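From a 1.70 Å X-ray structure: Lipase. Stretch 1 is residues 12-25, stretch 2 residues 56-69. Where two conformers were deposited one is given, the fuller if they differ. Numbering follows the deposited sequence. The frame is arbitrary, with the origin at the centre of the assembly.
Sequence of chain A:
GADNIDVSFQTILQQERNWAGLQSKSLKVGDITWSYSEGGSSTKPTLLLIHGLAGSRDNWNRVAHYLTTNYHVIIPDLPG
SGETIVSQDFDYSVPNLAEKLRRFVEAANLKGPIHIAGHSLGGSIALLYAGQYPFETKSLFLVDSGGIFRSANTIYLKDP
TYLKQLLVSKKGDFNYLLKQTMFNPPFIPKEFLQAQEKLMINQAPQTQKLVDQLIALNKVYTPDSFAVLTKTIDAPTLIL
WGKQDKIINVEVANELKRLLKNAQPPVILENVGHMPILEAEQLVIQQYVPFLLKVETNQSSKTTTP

Stretch 1 (12-25) ILQQERNWAGLQSK
Stretch 2 (56-69) SRDNWNRVAHYLTT

A largely polar contact, 745 Å² summed over both sides, joins a helix and its Schellman turn (12-25) to a 3-10 segment and short helix (56-69) through a salt bridge, an arginine stack and an aromatic stack. Stretch 1 enters as helix already under way at Ile12 (phi/psi near -61/-42); Gly21, at 76/31, is the first residue to leave helical phi/psi, with Leu22 N to Arg17 O 2.8 Å, and extended residues follow through Lys25. Stretch 2 makes a 3-10 segment at 57-60, then helix from Asn61. Contacts advance the same way along both chains, from Leu13 on Asp58 through Glu16 on Asn61 and Ala20 on His65 to Gly21 on Thr68, then run back to Ser24 on Arg57. The CA atoms of Ala20 and His65 lie 3.7 Å apart. Arg17 (m, t, t, chi4 156°) meets Asp58 (m) side-on, at the edge of the guanidinium, in a two-pronged salt bridge, NE to OD1 and NH2 to OD2 both 2.8 Å. Arg57 (p, t, t, chi4 106°) lies flat on the Arg17 guanidinium, centres 3.8 Å apart and planes at 26°; Asp58 offsets the like charges, and Arg57 NH1 donates to Ser24 OG at 2.9 Å. Asn61 ND2 (chi1 m) bridges two carboxylates, reaching Glu16 OE1 at 2.8 Å and Asp58 OD1 at 3.0 Å. Glu16 (t, t, chi3 43°) also accepts from two waters: water 1 joins its OE1 to Asp58 O, water 2 its OE2 to Arg62 NE. Trp19 (t, 82°) stacks its six-membered ring, offset, on the His65 ring (t, 79°), centroids 3.8 Å apart and planes at 6°, while His65 ND1 donates to Trp19 O at 2.8 Å. Ala20 O lies 2.8 Å from Thr68 OG1. An ideal CB on Gly21 would sit 2.7 Å from Thr68 OG1, a clash. Leu22 (m, t) adds apolar packing, CD1 to Ala64 CB 4.1 Å.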

# COMPACT_ATOMS: atom_id res chain seq x y z
N ILE A 12 -18.63 8.24 -7.70
CA ILE A 12 -17.40 8.40 -8.50
C ILE A 12 -16.44 7.24 -8.19
O ILE A 12 -15.94 6.61 -9.11
CB ILE A 12 -16.72 9.78 -8.25
CG1 ILE A 12 -17.60 10.97 -8.70
CG2 ILE A 12 -15.28 9.85 -8.84
CD1 ILE A 12 -17.94 11.05 -10.25
N LEU A 13 -16.23 6.94 -6.89
CA LEU A 13 -15.35 5.84 -6.47
C LEU A 13 -15.86 4.51 -7.04
O LEU A 13 -15.06 3.74 -7.56
CB LEU A 13 -15.22 5.77 -4.95
CG LEU A 13 -14.45 6.92 -4.30
CD1 LEU A 13 -14.49 6.80 -2.78
CD2 LEU A 13 -12.98 6.93 -4.75
N GLN A 14 -17.18 4.29 -6.99
CA GLN A 14 -17.78 3.06 -7.54
C GLN A 14 -17.45 2.91 -9.03
O GLN A 14 -17.07 1.83 -9.49
CB GLN A 14 -19.30 3.04 -7.32
CG GLN A 14 -19.65 2.85 -5.85
CD GLN A 14 -21.05 3.33 -5.50
OE1 GLN A 14 -21.93 3.44 -6.37
NE2 GLN A 14 -21.27 3.62 -4.22
N GLN A 15 -17.61 4.02 -9.78
CA GLN A 15 -17.35 4.03 -11.22
C GLN A 15 -15.88 3.77 -11.52
O GLN A 15 -15.56 3.03 -12.48
CB GLN A 15 -17.80 5.37 -11.82
CG GLN A 15 -19.31 5.54 -11.83
CD GLN A 15 -19.68 6.76 -12.62
OE1 GLN A 15 -19.53 6.79 -13.84
NE2 GLN A 15 -20.12 7.80 -11.94
N GLU A 16 -14.96 4.34 -10.71
CA GLU A 16 -13.52 4.13 -10.91
C GLU A 16 -13.17 2.65 -10.68
O GLU A 16 -12.40 2.09 -11.46
CB GLU A 16 -12.65 5.03 -10.04
CG GLU A 16 -11.21 5.02 -10.53
CD GLU A 16 -10.17 5.67 -9.63
OE1 GLU A 16 -10.21 5.44 -8.40
OE2 GLU A 16 -9.26 6.34 -10.18
N ARG A 17 -13.76 2.02 -9.63
CA ARG A 17 -13.53 0.59 -9.36
C ARG A 17 -14.02 -0.25 -10.55
O ARG A 17 -13.33 -1.18 -10.99
CB ARG A 17 -14.23 0.15 -8.07
CG ARG A 17 -13.65 0.78 -6.81
CD ARG A 17 -14.64 0.65 -5.66
NE ARG A 17 -14.27 1.54 -4.55
CZ ARG A 17 -15.11 2.00 -3.64
NH1 ARG A 17 -16.39 1.67 -3.68
NH2 ARG A 17 -14.67 2.80 -2.68
N ASN A 18 -15.21 0.10 -11.09
CA ASN A 18 -15.76 -0.61 -12.25
C ASN A 18 -14.81 -0.50 -13.46
O ASN A 18 -14.55 -1.50 -14.13
CB ASN A 18 -17.14 -0.07 -12.60
CG ASN A 18 -17.84 -0.95 -13.60
OD1 ASN A 18 -17.86 -0.68 -14.80
ND2 ASN A 18 -18.32 -2.09 -13.14
N TRP A 19 -14.25 0.70 -13.71
CA TRP A 19 -13.29 0.97 -14.79
C TRP A 19 -12.02 0.11 -14.60
O TRP A 19 -11.41 -0.32 -15.58
CB TRP A 19 -12.96 2.48 -14.83
CG TRP A 19 -11.76 2.81 -15.67
CD1 TRP A 19 -11.71 2.97 -17.02
CD2 TRP A 19 -10.41 2.98 -15.19
NE1 TRP A 19 -10.42 3.22 -17.42
CE2 TRP A 19 -9.61 3.26 -16.32
CE3 TRP A 19 -9.82 2.96 -13.91
CZ2 TRP A 19 -8.23 3.50 -16.21
CZ3 TRP A 19 -8.45 3.19 -13.80
CH2 TRP A 19 -7.68 3.48 -14.93
N ALA A 20 -11.61 -0.11 -13.34
CA ALA A 20 -10.44 -0.92 -13.00
C ALA A 20 -10.73 -2.44 -13.09
O ALA A 20 -9.81 -3.24 -12.91
CB ALA A 20 -9.97 -0.56 -11.60
N GLY A 21 -12.00 -2.80 -13.36
CA GLY A 21 -12.44 -4.19 -13.43
C GLY A 21 -12.59 -4.81 -12.05
O GLY A 21 -12.39 -6.02 -11.88
N LEU A 22 -12.93 -3.97 -11.05
CA LEU A 22 -13.09 -4.39 -9.66
C LEU A 22 -14.52 -4.27 -9.18
O LEU A 22 -15.26 -3.38 -9.62
CB LEU A 22 -12.22 -3.51 -8.75
CG LEU A 22 -10.70 -3.48 -9.03
CD1 LEU A 22 -10.04 -2.30 -8.32
CD2 LEU A 22 -10.02 -4.81 -8.59
N GLN A 23 -14.88 -5.12 -8.22
CA GLN A 23 -16.15 -5.04 -7.51
C GLN A 23 -15.85 -5.00 -6.01
O GLN A 23 -14.81 -5.49 -5.57
CB GLN A 23 -17.12 -6.16 -7.90
CG GLN A 23 -16.76 -7.56 -7.43
CD GLN A 23 -17.83 -8.53 -7.87
OE1 GLN A 23 -18.99 -8.46 -7.45
NE2 GLN A 23 -17.49 -9.43 -8.77
N SER A 24 -16.74 -4.36 -5.24
CA SER A 24 -16.59 -4.22 -3.80
C SER A 24 -17.23 -5.39 -3.10
O SER A 24 -18.34 -5.81 -3.45
CB SER A 24 -17.18 -2.90 -3.30
OG SER A 24 -16.46 -1.81 -3.85
N LYS A 25 -16.48 -5.98 -2.16
CA LYS A 25 -16.91 -7.14 -1.40
C LYS A 25 -16.65 -6.90 0.08
O LYS A 25 -15.93 -5.97 0.45
CB LYS A 25 -16.20 -8.41 -1.90
CG LYS A 25 -16.70 -8.84 -3.29
CD LYS A 25 -16.48 -10.29 -3.60
CE LYS A 25 -16.93 -10.60 -5.00
NZ LYS A 25 -16.54 -11.98 -5.41
N SER A 56 -6.21 3.75 1.13
CA SER A 56 -7.35 2.84 1.00
C SER A 56 -7.14 1.95 -0.21
O SER A 56 -6.24 2.21 -1.03
CB SER A 56 -8.67 3.61 0.89
OG SER A 56 -8.88 4.11 -0.42
N ARG A 57 -8.01 0.94 -0.38
CA ARG A 57 -7.96 0.06 -1.54
C ARG A 57 -7.99 0.84 -2.87
O ARG A 57 -7.36 0.41 -3.84
CB ARG A 57 -9.10 -0.96 -1.51
CG ARG A 57 -10.52 -0.39 -1.54
CD ARG A 57 -11.52 -1.42 -1.08
NE ARG A 57 -12.83 -0.83 -0.80
CZ ARG A 57 -13.90 -0.96 -1.57
NH1 ARG A 57 -13.84 -1.67 -2.70
NH2 ARG A 57 -15.06 -0.41 -1.22
N ASP A 58 -8.69 2.00 -2.91
CA ASP A 58 -8.81 2.79 -4.14
C ASP A 58 -7.48 3.40 -4.61
O ASP A 58 -7.35 3.73 -5.79
CB ASP A 58 -9.88 3.87 -3.98
CG ASP A 58 -11.27 3.27 -3.82
OD1 ASP A 58 -11.62 2.35 -4.61
OD2 ASP A 58 -11.96 3.65 -2.86
N ASN A 59 -6.45 3.44 -3.72
CA ASN A 59 -5.12 3.92 -4.13
C ASN A 59 -4.53 3.06 -5.26
O ASN A 59 -3.68 3.53 -6.00
CB ASN A 59 -4.15 3.88 -2.94
CG ASN A 59 -4.42 4.84 -1.81
OD1 ASN A 59 -3.81 4.72 -0.74
ND2 ASN A 59 -5.26 5.85 -2.02
N TRP A 60 -4.95 1.77 -5.34
CA TRP A 60 -4.44 0.81 -6.31
C TRP A 60 -5.28 0.74 -7.61
O TRP A 60 -4.93 -0.04 -8.48
CB TRP A 60 -4.41 -0.58 -5.67
CG TRP A 60 -3.27 -0.77 -4.72
CD1 TRP A 60 -3.32 -0.76 -3.36
CD2 TRP A 60 -1.90 -1.00 -5.07
NE1 TRP A 60 -2.07 -0.96 -2.83
CE2 TRP A 60 -1.18 -1.13 -3.86
CE3 TRP A 60 -1.21 -1.13 -6.29
CZ2 TRP A 60 0.20 -1.38 -3.84
CZ3 TRP A 60 0.15 -1.39 -6.27
CH2 TRP A 60 0.84 -1.53 -5.05
N ASN A 61 -6.37 1.52 -7.73
CA ASN A 61 -7.28 1.41 -8.88
C ASN A 61 -6.60 1.60 -10.23
O ASN A 61 -6.85 0.79 -11.13
CB ASN A 61 -8.47 2.37 -8.77
CG ASN A 61 -9.47 1.93 -7.71
OD1 ASN A 61 -9.40 0.80 -7.20
ND2 ASN A 61 -10.38 2.81 -7.34
N ARG A 62 -5.74 2.62 -10.36
CA ARG A 62 -5.04 2.94 -11.63
C ARG A 62 -4.11 1.82 -12.06
O ARG A 62 -4.02 1.52 -13.25
CB ARG A 62 -4.27 4.26 -11.50
CG ARG A 62 -5.17 5.44 -11.24
CD ARG A 62 -4.42 6.74 -11.20
NE ARG A 62 -5.34 7.77 -10.74
CZ ARG A 62 -5.59 8.92 -11.35
NH1 ARG A 62 -4.91 9.25 -12.44
NH2 ARG A 62 -6.49 9.75 -10.87
N VAL A 63 -3.42 1.19 -11.10
CA VAL A 63 -2.53 0.07 -11.37
C VAL A 63 -3.39 -1.20 -11.60
O VAL A 63 -3.15 -1.94 -12.57
CB VAL A 63 -1.50 -0.13 -10.22
CG1 VAL A 63 -0.83 -1.50 -10.28
CG2 VAL A 63 -0.45 0.99 -10.23
N ALA A 64 -4.36 -1.46 -10.70
CA ALA A 64 -5.21 -2.66 -10.79
C ALA A 64 -5.91 -2.76 -12.15
O ALA A 64 -6.07 -3.85 -12.68
CB ALA A 64 -6.24 -2.68 -9.67
N HIS A 65 -6.29 -1.61 -12.74
CA HIS A 65 -6.93 -1.55 -14.06
C HIS A 65 -6.17 -2.41 -15.10
O HIS A 65 -6.79 -3.02 -15.97
CB HIS A 65 -6.99 -0.09 -14.53
CG HIS A 65 -7.42 0.08 -15.96
ND1 HIS A 65 -8.75 0.01 -16.32
CD2 HIS A 65 -6.68 0.37 -17.05
CE1 HIS A 65 -8.78 0.24 -17.62
NE2 HIS A 65 -7.55 0.44 -18.11
N TYR A 66 -4.82 -2.47 -15.01
CA TYR A 66 -3.99 -3.20 -15.97
C TYR A 66 -3.73 -4.65 -15.57
O TYR A 66 -3.09 -5.38 -16.33
CB TYR A 66 -2.63 -2.48 -16.14
CG TYR A 66 -2.79 -1.11 -16.74
CD1 TYR A 66 -2.89 -0.94 -18.12
CD2 TYR A 66 -2.89 0.02 -15.94
CE1 TYR A 66 -3.09 0.31 -18.69
CE2 TYR A 66 -3.10 1.29 -16.49
CZ TYR A 66 -3.20 1.42 -17.87
OH TYR A 66 -3.41 2.65 -18.45
N LEU A 67 -4.20 -5.06 -14.39
CA LEU A 67 -3.90 -6.39 -13.85
C LEU A 67 -5.11 -7.32 -13.79
O LEU A 67 -4.94 -8.53 -13.73
CB LEU A 67 -3.31 -6.24 -12.44
CG LEU A 67 -1.97 -5.47 -12.34
CD1 LEU A 67 -1.64 -5.14 -10.92
CD2 LEU A 67 -0.83 -6.23 -13.03
N THR A 68 -6.33 -6.76 -13.78
CA THR A 68 -7.55 -7.55 -13.63
C THR A 68 -7.89 -8.38 -14.90
O THR A 68 -8.76 -9.23 -14.82
CB THR A 68 -8.72 -6.66 -13.22
OG1 THR A 68 -8.83 -5.57 -14.13
CG2 THR A 68 -8.59 -6.15 -11.79
N THR A 69 -7.20 -8.18 -16.03
CA THR A 69 -7.48 -9.01 -17.21
C THR A 69 -6.77 -10.37 -17.05
O THR A 69 -7.42 -11.41 -17.19
CB THR A 69 -7.09 -8.31 -18.52
OG1 THR A 69 -7.87 -7.12 -18.67
CG2 THR A 69 -7.32 -9.19 -19.76
O HOH W 1 -8.27 6.16 -6.73
O HOH W 2 -7.43 7.78 -8.93